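Local atomic coordinates of antigen MTB48, Mycobacterial protein (Mycobacterium smegmatis, PDB entry 4WJ1), a protein that is exported by the ESX-1 type VII secretion system and is probably involved in DNA conjugation, at least in the recipient strain. Residues K55-E66 against E277-I286; L12-E23 against A71-Q82. All coordinates share one frame; numbering follows the deposited sequence.

Contact 1 of 2, residues K55-E66 against E277-I286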
loop_
_atom_site.group_PDB
_atom_site.type_symbol
_atom_site.label_atom_id
_atom_site.label_comp_id
_atom_site.label_asym_id
_atom_site.label_seq_id
_atom_site.Cartn_x
_atom_site.Cartn_y
_atom_site.Cartn_z
ATOM N N LYS A 55 4.954 3.483 -4.231
ATOM C CA LYS A 55 5.404 2.099 -4.190
ATOM C C LYS A 55 4.284 1.217 -3.657
ATOM O O LYS A 55 4.065 0.114 -4.151
ATOM C CB LYS A 55 6.665 1.953 -3.333
ATOM C CG LYS A 55 7.122 0.502 -3.097
ATOM C CD LYS A 55 7.826 -0.094 -4.308
ATOM C CE LYS A 55 9.038 -0.938 -3.901
ATOM N NZ LYS A 55 10.175 -0.110 -3.369
ATOM N N LEU A 56 3.561 1.719 -2.663
ATOM C CA LEU A 56 2.468 0.960 -2.087
ATOM C C LEU A 56 1.342 0.813 -3.097
ATOM O O LEU A 56 0.811 -0.273 -3.281
ATOM C CB LEU A 56 1.955 1.623 -0.813
ATOM C CG LEU A 56 2.810 1.384 0.427
ATOM C CD1 LEU A 56 2.285 2.200 1.585
ATOM C CD2 LEU A 56 2.753 -0.068 0.792
ATOM N N LYS A 57 0.986 1.903 -3.765
ATOM C CA LYS A 57 -0.101 1.842 -4.728
ATOM C C LYS A 57 0.214 0.861 -5.847
ATOM O O LYS A 57 -0.655 0.098 -6.255
ATOM C CB LYS A 57 -0.408 3.226 -5.298
ATOM C CG LYS A 57 -1.091 4.112 -4.273
ATOM C CD LYS A 57 -1.517 5.465 -4.854
ATOM C CE LYS A 57 -2.070 6.380 -3.778
ATOM N NZ LYS A 57 -2.222 7.794 -4.272
ATOM N N ALA A 58 1.455 0.877 -6.330
ATOM C CA ALA A 58 1.861 -0.023 -7.401
ATOM C C ALA A 58 1.840 -1.473 -6.910
ATOM O O ALA A 58 1.456 -2.379 -7.641
ATOM C CB ALA A 58 3.228 0.343 -7.911
ATOM N N THR A 59 2.236 -1.665 -5.657
ATOM C CA THR A 59 2.273 -2.980 -5.032
ATOM C C THR A 59 0.858 -3.513 -4.882
ATOM O O THR A 59 0.600 -4.689 -5.135
ATOM C CB THR A 59 2.982 -2.915 -3.661
ATOM O OG1 THR A 59 4.348 -2.526 -3.859
ATOM C CG2 THR A 59 2.945 -4.251 -2.945
ATOM N N PHE A 60 -0.064 -2.634 -4.500
ATOM C CA PHE A 60 -1.461 -3.016 -4.338
ATOM C C PHE A 60 -2.010 -3.467 -5.678
ATOM O O PHE A 60 -2.816 -4.383 -5.741
ATOM C CB PHE A 60 -2.299 -1.853 -3.801
ATOM C CG PHE A 60 -1.874 -1.354 -2.441
ATOM C CD1 PHE A 60 -1.074 -2.125 -1.614
ATOM C CD2 PHE A 60 -2.293 -0.108 -1.987
ATOM C CE1 PHE A 60 -0.685 -1.667 -0.362
ATOM C CE2 PHE A 60 -1.917 0.359 -0.740
ATOM C CZ PHE A 60 -1.113 -0.421 0.075
ATOM N N ALA A 61 -1.586 -2.805 -6.753
ATOM C CA ALA A 61 -2.052 -3.179 -8.089
ATOM C C ALA A 61 -1.554 -4.588 -8.448
ATOM O O ALA A 61 -2.259 -5.342 -9.120
ATOM C CB ALA A 61 -1.593 -2.178 -9.130
ATOM N N ALA A 62 -0.342 -4.933 -8.020
ATOM C CA ALA A 62 0.164 -6.286 -8.235
ATOM C C ALA A 62 -0.696 -7.266 -7.443
ATOM O O ALA A 62 -1.036 -8.345 -7.933
ATOM C CB ALA A 62 1.616 -6.391 -7.834
ATOM N N GLY A 63 -1.078 -6.854 -6.237
ATOM C CA GLY A 63 -1.960 -7.630 -5.385
ATOM C C GLY A 63 -3.270 -7.953 -6.073
ATOM O O GLY A 63 -3.704 -9.107 -6.092
ATOM N N ASP A 64 -3.890 -6.934 -6.655
ATOM C CA ASP A 64 -5.103 -7.115 -7.451
ATOM C C ASP A 64 -4.931 -8.190 -8.520
ATOM O O ASP A 64 -5.829 -8.989 -8.744
ATOM C CB ASP A 64 -5.510 -5.805 -8.123
ATOM C CG ASP A 64 -5.990 -4.745 -7.123
ATOM O OD1 ASP A 64 -6.352 -5.107 -5.983
ATOM O OD2 ASP A 64 -6.031 -3.549 -7.495
ATOM N N ARG A 65 -3.770 -8.202 -9.168
ATOM C CA ARG A 65 -3.509 -9.133 -10.241
ATOM C C ARG A 65 -3.586 -10.548 -9.680
ATOM O O ARG A 65 -4.227 -11.419 -10.252
ATOM C CB ARG A 65 -2.142 -8.863 -10.874
ATOM C CG ARG A 65 -1.696 -9.938 -11.850
ATOM C CD ARG A 65 -2.768 -10.190 -12.896
ATOM N NE ARG A 65 -2.944 -9.052 -13.797
ATOM C CZ ARG A 65 -2.080 -8.710 -14.748
ATOM N NH1 ARG A 65 -0.972 -9.413 -14.925
ATOM N NH2 ARG A 65 -2.318 -7.668 -15.523
ATOM N N GLU A 66 -2.965 -10.745 -8.524
ATOM C CA GLU A 66 -2.970 -12.030 -7.864
ATOM C C GLU A 66 -4.360 -12.529 -7.488
ATOM O O GLU A 66 -4.645 -13.723 -7.599
ATOM C CB GLU A 66 -2.072 -11.963 -6.645
ATOM C CG GLU A 66 -0.604 -11.788 -7.062
ATOM C CD GLU A 66 -0.130 -12.807 -8.143
ATOM O OE1 GLU A 66 -0.687 -13.940 -8.230
ATOM O OE2 GLU A 66 0.809 -12.462 -8.909
ATOM N N GLU A 277 12.004 4.444 4.877
ATOM C CA GLU A 277 11.419 3.926 3.650
ATOM C C GLU A 277 10.430 2.807 3.952
ATOM O O GLU A 277 10.672 1.968 4.814
ATOM C CB GLU A 277 12.522 3.421 2.710
ATOM C CG GLU A 277 12.028 3.007 1.331
ATOM C CD GLU A 277 13.132 2.454 0.441
ATOM O OE1 GLU A 277 14.321 2.499 0.844
ATOM O OE2 GLU A 277 12.804 1.966 -0.664
ATOM N N ILE A 278 9.302 2.826 3.256
ATOM C CA ILE A 278 8.323 1.758 3.335
ATOM C C ILE A 278 8.635 0.811 2.198
ATOM O O ILE A 278 8.531 1.191 1.029
ATOM C CB ILE A 278 6.872 2.275 3.203
ATOM C CG1 ILE A 278 6.611 3.430 4.172
ATOM C CG2 ILE A 278 5.881 1.156 3.438
ATOM C CD1 ILE A 278 6.679 3.016 5.624
ATOM N N ARG A 279 9.051 -0.406 2.525
ATOM C CA ARG A 279 9.354 -1.371 1.478
ATOM C C ARG A 279 8.432 -2.577 1.540
ATOM O O ARG A 279 8.758 -3.569 2.170
ATOM C CB ARG A 279 10.809 -1.810 1.570
ATOM C CG ARG A 279 11.634 -1.338 0.391
ATOM C CD ARG A 279 13.064 -1.059 0.800
ATOM N NE ARG A 279 13.988 -1.287 -0.306
ATOM C CZ ARG A 279 15.308 -1.211 -0.197
ATOM N NH1 ARG A 279 15.855 -0.901 0.972
ATOM N NH2 ARG A 279 16.076 -1.432 -1.257
ATOM N N PRO A 280 7.256 -2.481 0.903
ATOM C CA PRO A 280 6.325 -3.605 0.966
ATOM C C PRO A 280 6.776 -4.739 0.053
ATOM O O PRO A 280 7.228 -4.499 -1.071
ATOM C CB PRO A 280 5.008 -2.997 0.474
ATOM C CG PRO A 280 5.466 -1.959 -0.521
ATOM C CD PRO A 280 6.724 -1.369 0.092
ATOM N N GLY A 281 6.653 -5.969 0.529
ATOM C CA GLY A 281 6.957 -7.100 -0.319
ATOM C C GLY A 281 5.869 -7.315 -1.354
ATOM O O GLY A 281 4.696 -7.015 -1.116
ATOM N N LYS A 282 6.267 -7.831 -2.510
ATOM C CA LYS A 282 5.330 -8.221 -3.550
ATOM C C LYS A 282 4.310 -9.213 -2.992
ATOM O O LYS A 282 4.572 -9.885 -1.989
ATOM C CB LYS A 282 6.087 -8.840 -4.728
ATOM C CG LYS A 282 6.574 -10.247 -4.431
ATOM C CD LYS A 282 7.531 -10.793 -5.488
ATOM C CE LYS A 282 7.859 -12.268 -5.204
ATOM N NZ LYS A 282 6.615 -13.134 -5.124
ATOM N N PRO A 283 3.146 -9.320 -3.640
ATOM C CA PRO A 283 2.157 -10.321 -3.227
ATOM C C PRO A 283 2.560 -11.750 -3.608
ATOM O O PRO A 283 3.433 -11.948 -4.453
ATOM C CB PRO A 283 0.907 -9.897 -3.990
ATOM C CG PRO A 283 1.447 -9.291 -5.236
ATOM C CD PRO A 283 2.673 -8.523 -4.781
ATOM N N PRO A 284 1.932 -12.751 -2.983
ATOM C CA PRO A 284 2.234 -14.121 -3.408
ATOM C C PRO A 284 1.553 -14.413 -4.737
ATOM O O PRO A 284 0.455 -13.909 -4.998
ATOM C CB PRO A 284 1.651 -14.978 -2.285
ATOM C CG PRO A 284 0.482 -14.165 -1.805
ATOM C CD PRO A 284 0.944 -12.721 -1.889
ATOM N N SER A 285 2.204 -15.201 -5.580
ATOM C CA SER A 285 1.608 -15.569 -6.849
ATOM C C SER A 285 1.268 -17.043 -6.785
ATOM O O SER A 285 2.140 -17.862 -6.519
ATOM C CB SER A 285 2.554 -15.265 -8.017
ATOM O OG SER A 285 2.913 -13.891 -8.044
ATOM N N ILE A 286 0.000 -17.382 -6.992
ATOM C CA ILE A 286 -0.389 -18.788 -7.030
ATOM C C ILE A 286 0.227 -19.457 -8.250
ATOM O O ILE A 286 0.423 -18.821 -9.290
ATOM C CB ILE A 286 -1.914 -18.962 -7.076
ATOM C CG1 ILE A 286 -2.287 -20.409 -6.768
ATOM C CG2 ILE A 286 -2.454 -18.539 -8.430
ATOM C CD1 ILE A 286 -3.734 -20.654 -6.794
#
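Pro280 and Pro283 press their rings onto one side of segment 55-66 of helix 40-96 and show how an extended, proline-rich segment can pack along a helix with few polar bonds. The apolar contacts fall at two places. Around Pro280, CG lies 3.6 Å from Leu56 CD2 and also touches Thr59 OG1, while CD meets Lys55 CG at 3.7 Å. With its CG anti to the backbone N (chi1 173°), Lys55 brings this methylene to the proline ring. Trp202 and Met206 of helix 187-230 border the same place, and Trp202 also donates to the carbonyl of Gly281. Farther along, Pro283 sits over backbone, its CG 3.6 Å from Gly63 N, with Ala62 CB beside CD; the Glu66 side chain crosses the Pro283 ring at about a right angle, CG against CG.

A single hydrogen bond joins the segments: Ser285 OG donates to Glu66 OE2 at 2.7 Å, arriving from above the carboxylate plane. The other oxygen, Glu66 OE1, pairs with Arg69, which also binds the carbonyl of Ile286. Thr59 OG1 instead turns back onto its own helix, donating to Lys55 O at 2.7 Å. Lys55 NZ and Glu277 OE2 lie 4.3 Å apart, too far for a salt bridge, though the opposite charges probably attract. The whole arrangement is that of the extended loop after helix 248-272, in the PPE part of EspB, laid along the long PE helix 40-96.

Contact 2 of 2, residues L12-E23 against A71-Q82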
loop_
_atom_site.group_PDB
_atom_site.type_symbol
_atom_site.label_atom_id
_atom_site.label_comp_id
_atom_site.label_asym_id
_atom_site.label_seq_id
_atom_site.Cartn_x
_atom_site.Cartn_y
_atom_site.Cartn_z
ATOM N N LEU A 12 -19.577 -26.972 -7.991
ATOM C CA LEU A 12 -19.196 -25.994 -9.009
ATOM C C LEU A 12 -19.702 -24.567 -8.710
ATOM O O LEU A 12 -18.941 -23.612 -8.864
ATOM C CB LEU A 12 -19.670 -26.463 -10.383
ATOM C CG LEU A 12 -19.088 -27.826 -10.792
ATOM C CD1 LEU A 12 -19.761 -28.346 -12.048
ATOM C CD2 LEU A 12 -17.565 -27.731 -10.990
ATOM N N PRO A 13 -20.971 -24.410 -8.276
ATOM C CA PRO A 13 -21.368 -23.037 -7.921
ATOM C C PRO A 13 -20.525 -22.450 -6.796
ATOM O O PRO A 13 -20.203 -21.267 -6.839
ATOM C CB PRO A 13 -22.825 -23.193 -7.470
ATOM C CG PRO A 13 -23.303 -24.422 -8.176
ATOM C CD PRO A 13 -22.119 -25.341 -8.244
ATOM N N GLY A 14 -20.172 -23.267 -5.810
ATOM C CA GLY A 14 -19.314 -22.820 -4.729
ATOM C C GLY A 14 -17.974 -22.334 -5.247
ATOM O O GLY A 14 -17.385 -21.395 -4.700
ATOM N N LEU A 15 -17.485 -22.964 -6.310
ATOM C CA LEU A 15 -16.225 -22.537 -6.900
ATOM C C LEU A 15 -16.398 -21.182 -7.603
ATOM O O LEU A 15 -15.514 -20.332 -7.529
ATOM C CB LEU A 15 -15.684 -23.587 -7.865
ATOM C CG LEU A 15 -15.282 -24.960 -7.298
ATOM C CD1 LEU A 15 -14.778 -25.857 -8.405
ATOM C CD2 LEU A 15 -14.235 -24.858 -6.223
ATOM N N GLU A 16 -17.529 -20.977 -8.275
ATOM C CA GLU A 16 -17.827 -19.663 -8.851
ATOM C C GLU A 16 -17.867 -18.588 -7.784
ATOM O O GLU A 16 -17.181 -17.577 -7.911
ATOM C CB GLU A 16 -19.158 -19.652 -9.597
ATOM C CG GLU A 16 -19.029 -19.497 -11.099
ATOM C CD GLU A 16 -18.066 -18.406 -11.504
ATOM O OE1 GLU A 16 -18.254 -17.248 -11.084
ATOM O OE2 GLU A 16 -17.110 -18.714 -12.249
ATOM N N ARG A 17 -18.670 -18.806 -6.743
ATOM C CA ARG A 17 -18.779 -17.845 -5.647
ATOM C C ARG A 17 -17.394 -17.456 -5.159
ATOM O O ARG A 17 -17.124 -16.286 -4.930
ATOM C CB ARG A 17 -19.615 -18.404 -4.484
ATOM C CG ARG A 17 -21.132 -18.176 -4.606
ATOM C CD ARG A 17 -21.978 -19.309 -3.971
ATOM N NE ARG A 17 -21.343 -19.948 -2.812
ATOM C CZ ARG A 17 -21.723 -21.116 -2.283
ATOM N NH1 ARG A 17 -22.743 -21.793 -2.800
ATOM N NH2 ARG A 17 -21.085 -21.610 -1.227
ATOM N N LYS A 18 -16.501 -18.428 -5.041
ATOM C CA LYS A 18 -15.160 -18.148 -4.537
ATOM C C LYS A 18 -14.299 -17.393 -5.531
ATOM O O LYS A 18 -13.523 -16.519 -5.141
ATOM C CB LYS A 18 -14.438 -19.428 -4.154
ATOM C CG LYS A 18 -13.180 -19.156 -3.372
ATOM C CD LYS A 18 -13.521 -18.805 -1.931
ATOM C CE LYS A 18 -12.673 -17.669 -1.415
ATOM N NZ LYS A 18 -13.400 -16.414 -1.474
ATOM N N ALA A 19 -14.398 -17.753 -6.808
ATOM C CA ALA A 19 -13.635 -17.040 -7.819
ATOM C C ALA A 19 -14.149 -15.604 -7.842
ATOM O O ALA A 19 -13.392 -14.647 -7.985
ATOM C CB ALA A 19 -13.777 -17.697 -9.177
ATOM N N HIS A 20 -15.453 -15.470 -7.661
ATOM C CA HIS A 20 -16.097 -14.170 -7.671
ATOM C C HIS A 20 -15.606 -13.335 -6.492
ATOM O O HIS A 20 -15.233 -12.185 -6.683
ATOM C CB HIS A 20 -17.617 -14.331 -7.647
ATOM C CG HIS A 20 -18.357 -13.044 -7.556
ATOM N ND1 HIS A 20 -18.459 -12.165 -8.614
ATOM C CD2 HIS A 20 -19.041 -12.474 -6.531
ATOM C CE1 HIS A 20 -19.165 -11.111 -8.247
ATOM N NE2 HIS A 20 -19.535 -11.281 -6.988
ATOM N N GLU A 21 -15.562 -13.913 -5.289
ATOM C CA GLU A 21 -15.054 -13.180 -4.126
ATOM C C GLU A 21 -13.624 -12.723 -4.346
ATOM O O GLU A 21 -13.258 -11.620 -3.943
ATOM C CB GLU A 21 -15.098 -14.015 -2.849
ATOM C CG GLU A 21 -16.474 -14.364 -2.334
ATOM C CD GLU A 21 -16.403 -15.306 -1.133
ATOM O OE1 GLU A 21 -16.176 -16.521 -1.336
ATOM O OE2 GLU A 21 -16.558 -14.830 0.012
ATOM N N CYS A 22 -12.819 -13.580 -4.969
ATOM C CA CYS A 22 -11.434 -13.248 -5.272
ATOM C C CYS A 22 -11.290 -12.055 -6.197
ATOM O O CYS A 22 -10.225 -11.452 -6.254
ATOM C CB CYS A 22 -10.734 -14.437 -5.912
ATOM S SG CYS A 22 -10.407 -15.730 -4.741
ATOM N N GLU A 23 -12.350 -11.746 -6.941
ATOM C CA GLU A 23 -12.352 -10.642 -7.890
ATOM C C GLU A 23 -12.945 -9.362 -7.275
ATOM O O GLU A 23 -13.169 -8.378 -7.974
ATOM C CB GLU A 23 -13.141 -11.039 -9.144
ATOM C CG GLU A 23 -12.386 -11.997 -10.055
ATOM C CD GLU A 23 -13.197 -12.438 -11.266
ATOM O OE1 GLU A 23 -14.426 -12.680 -11.138
ATOM O OE2 GLU A 23 -12.588 -12.522 -12.355
ATOM N N ALA A 71 -8.637 -16.366 -8.887
ATOM C CA ALA A 71 -9.975 -16.545 -9.458
ATOM C C ALA A 71 -9.903 -17.398 -10.709
ATOM O O ALA A 71 -10.710 -18.292 -10.911
ATOM C CB ALA A 71 -10.620 -15.205 -9.788
ATOM N N ALA A 72 -8.928 -17.102 -11.554
ATOM C CA ALA A 72 -8.816 -17.776 -12.826
ATOM C C ALA A 72 -8.423 -19.236 -12.605
ATOM O O ALA A 72 -8.905 -20.128 -13.300
ATOM C CB ALA A 72 -7.808 -17.066 -13.711
ATOM N N ALA A 73 -7.560 -19.461 -11.624
ATOM C CA ALA A 73 -7.110 -20.801 -11.285
ATOM C C ALA A 73 -8.291 -21.617 -10.789
ATOM O O ALA A 73 -8.462 -22.774 -11.164
ATOM C CB ALA A 73 -6.022 -20.742 -10.247
ATOM N N ILE A 74 -9.122 -20.988 -9.964
ATOM C CA ILE A 74 -10.320 -21.633 -9.449
ATOM C C ILE A 74 -11.247 -21.984 -10.603
ATOM O O ILE A 74 -11.760 -23.096 -10.677
ATOM C CB ILE A 74 -11.035 -20.738 -8.427
ATOM C CG1 ILE A 74 -10.292 -20.784 -7.091
ATOM C CG2 ILE A 74 -12.450 -21.178 -8.210
ATOM C CD1 ILE A 74 -10.689 -19.658 -6.131
ATOM N N ARG A 75 -11.429 -21.052 -11.535
ATOM C CA ARG A 75 -12.278 -21.335 -12.686
ATOM C C ARG A 75 -11.691 -22.406 -13.596
ATOM O O ARG A 75 -12.434 -23.121 -14.269
ATOM C CB ARG A 75 -12.535 -20.067 -13.483
ATOM C CG ARG A 75 -13.288 -19.036 -12.668
ATOM C CD ARG A 75 -14.056 -18.091 -13.527
ATOM N NE ARG A 75 -14.933 -17.301 -12.687
ATOM C CZ ARG A 75 -14.638 -16.087 -12.242
ATOM N NH1 ARG A 75 -13.487 -15.510 -12.579
ATOM N NH2 ARG A 75 -15.501 -15.451 -11.466
ATOM N N ALA A 76 -10.368 -22.523 -13.627
ATOM C CA ALA A 76 -9.749 -23.543 -14.469
ATOM C C ALA A 76 -10.019 -24.908 -13.837
ATOM O O ALA A 76 -10.367 -25.870 -14.517
ATOM C CB ALA A 76 -8.271 -23.289 -14.631
ATOM N N ALA A 77 -9.887 -24.969 -12.519
ATOM C CA ALA A 77 -10.253 -26.154 -11.765
ATOM C C ALA A 77 -11.702 -26.541 -12.041
ATOM O O ALA A 77 -11.993 -27.676 -12.405
ATOM C CB ALA A 77 -10.041 -25.920 -10.278
ATOM N N ALA A 78 -12.605 -25.585 -11.874
ATOM C CA ALA A 78 -14.030 -25.831 -12.065
ATOM C C ALA A 78 -14.293 -26.360 -13.463
ATOM O O ALA A 78 -15.141 -27.231 -13.660
ATOM C CB ALA A 78 -14.850 -24.541 -11.811
ATOM N N GLY A 79 -13.548 -25.841 -14.434
ATOM C CA GLY A 79 -13.692 -26.277 -15.811
ATOM C C GLY A 79 -13.292 -27.723 -15.942
ATOM O O GLY A 79 -13.941 -28.503 -16.638
ATOM N N ALA A 80 -12.213 -28.073 -15.254
ATOM C CA ALA A 80 -11.713 -29.443 -15.231
ATOM C C ALA A 80 -12.711 -30.375 -14.540
ATOM O O ALA A 80 -12.944 -31.493 -15.003
ATOM C CB ALA A 80 -10.353 -29.499 -14.540
ATOM N N TYR A 81 -13.311 -29.909 -13.445
ATOM C CA TYR A 81 -14.255 -30.743 -12.711
ATOM C C TYR A 81 -15.513 -30.932 -13.541
ATOM O O TYR A 81 -16.151 -31.993 -13.486
ATOM C CB TYR A 81 -14.592 -30.148 -11.344
ATOM C CG TYR A 81 -13.373 -29.932 -10.470
ATOM C CD1 TYR A 81 -12.258 -30.749 -10.587
ATOM C CD2 TYR A 81 -13.327 -28.890 -9.544
ATOM C CE1 TYR A 81 -11.143 -30.548 -9.802
ATOM C CE2 TYR A 81 -12.215 -28.682 -8.755
ATOM C CZ TYR A 81 -11.122 -29.515 -8.891
ATOM O OH TYR A 81 -10.011 -29.313 -8.106
ATOM N N GLN A 82 -15.853 -29.917 -14.327
ATOM C CA GLN A 82 -16.981 -30.029 -15.240
ATOM C C GLN A 82 -16.759 -31.185 -16.217
ATOM O O GLN A 82 -17.672 -31.965 -16.494
ATOM C CB GLN A 82 -17.201 -28.727 -16.010
ATOM C CG GLN A 82 -18.400 -28.780 -16.936
ATOM C CD GLN A 82 -19.700 -28.953 -16.172
ATOM O OE1 GLN A 82 -20.319 -30.026 -16.186
ATOM N NE2 GLN A 82 -20.120 -27.892 -15.487
#
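Arg75 reaches across to two carboxylates, Glu16 and Glu23, and its guanidinium is a clear example of a charged group satisfied at its edge while an apolar group covers a face. Arg75 NE donates to Glu16 OE2 at 2.6 Å, almost in the guanidinium plane and on the syn lone pair, with a weak second bond from NH2 to Glu16 OE1. Glu23 is gripped end-on: Arg75 NH2 binds Glu23 OE1 at 3.0 Å and Arg75 NH1 binds Glu23 OE2 at 3.1 Å. These two nitrogens come from above the carboxylate, whose plane is turned 50° from the guanidinium. Ala19 CB lies over the centre of one guanidinium face, 3.6 Å from Arg75 CZ.

Behind this network the interface is apolar. Ile74 enters a hole formed by Leu15, Lys18, Ala19 and Cys22, while Leu15 CD1 meets the edge of the Tyr81 ring at CD2, 3.5 Å away. Tyr81 OH is hydrogen-bonded with Trp184 NE1. Lys18 NZ, turned away by bends along its chain, is held by Glu21 OE1 at 2.8 Å and by the carbonyl of His176. With axes 8.4 Å apart at 165°, the segments form an antiparallel helix pair in the PE domain, with Ile74 as a knob in a hole of helix 12-22.

In the fold
From the N terminus, helix 12-22 comes first and the chain then turns back into the long helix 40-96. Contact 2 closes this loop, with 47 residues between its segments, and stays within the PE domain. Contact 1 starts on an earlier part of the same helix and closes a far longer loop, 210 residues that hold every helix after helix 40-96, before the segment 277-286 returns. Their segments alternate along the chain, so the two loops cross. The centres of contact 1 and contact 2 lie about 23 Å apart. Even so, Ile286 CD1 of contact 1 touches Ala73 CB of contact 2 at 4.1 Å. Helix 40-96 thus carries both the N-terminal helix and the segment 277-286.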